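Putative fimbrial associated sortase-like protein (Corynebacterium diphtheriae, PDB 6BWE) is a class C sortase, probably a cysteine transpeptidase of the membrane that cross-links pilin subunits into pili, crystallised here as the soluble domain of a lid mutant. Local coordinates at residues I78-I83 and Y149-G154. The protein carries 2 engineered substitutions. Numbering follows the deposited sequence. Where two conformers were deposited one is given.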
ATOM      1  N   ILE A  78      -9.768   4.465  17.836  1.00 20.68           N
ATOM      2  CA  ILE A  78      -9.326   3.120  17.457  1.00 20.74           C
ATOM      3  C   ILE A  78      -8.259   2.572  18.419  1.00 20.29           C
ATOM      4  O   ILE A  78      -8.115   1.378  18.542  1.00 20.75           O
ATOM      5  CB  ILE A  78      -8.877   2.995  15.987  1.00 20.57           C
ATOM      6  CG1 ILE A  78      -7.715   3.912  15.617  1.00 20.67           C
ATOM      7  CG2 ILE A  78     -10.044   3.308  15.081  1.00 22.00           C
ATOM      8  CD1 ILE A  78      -7.067   3.579  14.283  1.00 21.12           C
ATOM      9  N   ALA A  79      -7.515   3.462  19.056  1.00 19.89           N
ATOM     10  CA  ALA A  79      -6.490   3.125  20.024  1.00 20.51           C
ATOM     11  C   ALA A  79      -6.088   4.384  20.756  1.00 21.38           C
ATOM     12  O   ALA A  79      -6.456   5.485  20.372  1.00 20.45           O
ATOM     13  CB  ALA A  79      -5.266   2.505  19.342  1.00 20.02           C
ATOM     14  N   SER A  80      -5.377   4.237  21.866  1.00 22.80           N
ATOM     15  CA  SER A  80      -4.790   5.403  22.498  1.00 24.46           C
ATOM     16  C   SER A  80      -3.300   5.151  22.682  1.00 24.17           C
ATOM     17  O   SER A  80      -2.841   4.007  22.643  1.00 25.70           O
ATOM     18  CB  SER A  80      -5.463   5.739  23.839  1.00 25.78           C
ATOM     19  OG  SER A  80      -5.352   4.651  24.722  1.00 28.97           O
ATOM     20  N   ILE A  81      -2.569   6.238  22.842  1.00 24.11           N
ATOM     21  CA  ILE A  81      -1.140   6.193  22.968  1.00 23.60           C
ATOM     22  C   ILE A  81      -0.747   6.941  24.219  1.00 24.46           C
ATOM     23  O   ILE A  81      -1.335   7.955  24.530  1.00 25.09           O
ATOM     24  CB  ILE A  81      -0.451   6.724  21.696  1.00 24.41           C
ATOM     25  CG1 ILE A  81       1.052   6.494  21.742  1.00 24.73           C
ATOM     26  CG2 ILE A  81      -0.702   8.199  21.477  1.00 25.26           C
ATOM     27  CD1 ILE A  81       1.705   6.514  20.366  1.00 24.88           C
ATOM     28  N   SER A  82       0.230   6.391  24.934  1.00 24.42           N
ATOM     29  CA  SER A  82       0.875   7.047  26.070  0.60 24.60           C
ATOM     30  C   SER A  82       2.375   7.151  25.825  1.00 24.90           C
ATOM     31  O   SER A  82       3.001   6.165  25.471  1.00 24.45           O
ATOM     32  CB  SER A  82       0.640   6.240  27.339  0.60 25.69           C
ATOM     33  OG  SER A  82       1.291   6.847  28.427  0.60 26.67           O
ATOM     34  N   ILE A  83       2.929   8.352  26.025  1.00 25.11           N
ATOM     35  CA  ILE A  83       4.340   8.656  25.866  1.00 25.13           C
ATOM     36  C   ILE A  83       4.742   9.395  27.159  1.00 25.70           C
ATOM     37  O   ILE A  83       4.766  10.617  27.197  1.00 26.60           O
ATOM     38  CB  ILE A  83       4.663   9.488  24.614  1.00 24.51           C
ATOM     39  CG1 ILE A  83       4.012   8.870  23.349  1.00 24.36           C
ATOM     40  CG2 ILE A  83       6.158   9.510  24.408  1.00 25.22           C
ATOM     41  CD1 ILE A  83       4.035   9.786  22.149  1.00 24.45           C
ATOM     42  N   TYR A 149       3.407   3.411  24.657  1.00 22.95           N
ATOM     43  CA  TYR A 149       2.413   2.364  24.932  1.00 22.62           C
ATOM     44  C   TYR A 149       1.160   2.581  24.080  1.00 22.69           C
ATOM     45  O   TYR A 149       0.574   3.664  24.128  1.00 22.28           O
ATOM     46  CB  TYR A 149       2.008   2.372  26.399  1.00 23.49           C
ATOM     47  CG  TYR A 149       3.187   2.208  27.348  1.00 24.51           C
ATOM     48  CD1 TYR A 149       3.554   0.963  27.827  1.00 25.40           C
ATOM     49  CD2 TYR A 149       3.956   3.298  27.715  1.00 25.02           C
ATOM     50  CE1 TYR A 149       4.627   0.806  28.718  1.00 26.37           C
ATOM     51  CE2 TYR A 149       5.037   3.161  28.579  1.00 25.73           C
ATOM     52  CZ  TYR A 149       5.375   1.917  29.076  1.00 26.76           C
ATOM     53  OH  TYR A 149       6.472   1.799  29.915  1.00 26.65           O
ATOM     54  N   ILE A 150       0.721   1.551  23.356  1.00 21.98           N
ATOM     55  CA  ILE A 150      -0.486   1.642  22.561  1.00 22.56           C
ATOM     56  C   ILE A 150      -1.502   0.735  23.223  1.00 22.69           C
ATOM     57  O   ILE A 150      -1.216  -0.433  23.459  1.00 22.75           O
ATOM     58  CB  ILE A 150      -0.260   1.223  21.094  1.00 24.41           C
ATOM     59  CG1 ILE A 150       0.620   2.271  20.413  1.00 25.29           C
ATOM     60  CG2 ILE A 150      -1.611   1.140  20.376  1.00 23.84           C
ATOM     61  CD1 ILE A 150       1.062   1.898  19.042  1.00 26.99           C
ATOM     62  N   THR A 151      -2.669   1.279  23.531  1.00 22.40           N
ATOM     63  CA  THR A 151      -3.753   0.475  24.048  1.00 22.92           C
ATOM     64  C   THR A 151      -4.809   0.335  22.969  1.00 22.25           C
ATOM     65  O   THR A 151      -5.272   1.322  22.428  1.00 21.03           O
ATOM     66  CB  THR A 151      -4.327   1.068  25.328  1.00 24.15           C
ATOM     67  OG1 THR A 151      -3.263   1.207  26.297  1.00 25.27           O
ATOM     68  CG2 THR A 151      -5.379   0.171  25.918  1.00 25.23           C
ATOM     69  N   VAL A 152      -5.181  -0.909  22.678  1.00 21.49           N
ATOM     70  CA  VAL A 152      -6.122  -1.185  21.591  1.00 21.54           C
ATOM     71  C   VAL A 152      -6.926  -2.421  21.976  1.00 21.50           C
ATOM     72  O   VAL A 152      -6.357  -3.446  22.385  1.00 22.40           O
ATOM     73  CB  VAL A 152      -5.385  -1.298  20.221  1.00 21.79           C
ATOM     74  CG1 VAL A 152      -4.256  -2.329  20.254  1.00 22.09           C
ATOM     75  CG2 VAL A 152      -6.343  -1.572  19.094  1.00 21.52           C
ATOM     76  N   GLN A 153      -8.246  -2.306  21.911  1.00 21.20           N
ATOM     77  CA  GLN A 153      -9.163  -3.383  22.317  1.00 21.99           C
ATOM     78  C   GLN A 153      -8.774  -4.056  23.629  1.00 22.66           C
ATOM     79  O   GLN A 153      -8.784  -5.276  23.739  1.00 22.42           O
ATOM     80  CB  GLN A 153      -9.244  -4.411  21.203  1.00 21.53           C
ATOM     81  CG  GLN A 153      -9.827  -3.809  19.923  1.00 21.95           C
ATOM     82  CD  GLN A 153     -11.283  -3.437  20.063  1.00 22.30           C
ATOM     83  OE1 GLN A 153     -12.103  -4.285  20.368  1.00 22.64           O
ATOM     84  NE2 GLN A 153     -11.625  -2.169  19.781  1.00 22.58           N
ATOM     85  N   GLY A 154      -8.408  -3.242  24.603  1.00 25.44           N
ATOM     86  CA  GLY A 154      -8.090  -3.729  25.939  1.00 27.54           C
ATOM     87  C   GLY A 154      -6.647  -4.170  26.148  1.00 30.05           C
ATOM     88  O   GLY A 154      -6.237  -4.412  27.279  1.00 32.89           O
TER
HETATM   89  O   HOH W   1      -9.389  -0.190  20.287  1.00 24.65           O
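Strands 77-83 and 147-152, first and last in sheet order, pair antiparallel and so close the eight-stranded sortase beta-barrel. Two hydrogen-bonded pairs carry the seam, Ser80 with Thr151 and Ser82 with Tyr149. Ser80 N donates to Thr151 O at 3.0 Å, and Tyr149 N meets Ser82 O with an N-H...O angle of 172°; both reciprocal bonds, like these two, lie in the carbonyl plane. Between them, Ile81 and Ile150 form a non-hydrogen-bonded pair whose backbone bonds go to the flanking Leu90 and Leu157, and Ile150 CA directs its hydrogen at Ser80 O.

Ile150 CG2, anti to the backbone N, reaches Ala79 CB at 4.0 Å, while Val152 CB, on the same strand as Ile150, meets that methyl at 3.9 Å. Ile81 and Ile150 continue inward onto Leu186 and Ile184 of strand 183-187. On the outer face, Ser80 OG lies 3.8 Å from Thr151 CB, and the Tyr149 ring turns an edge to Ser82 O, its hydroxyl held by Asp212 and Asn214.

A classic beta bulge sets Ile78 and Ala79 opposite Ile92 of strand 88-94. Beside it one water continues the seam, donating to Ile78 O at 2.7 Å and accepting from Gln153 N and NE2.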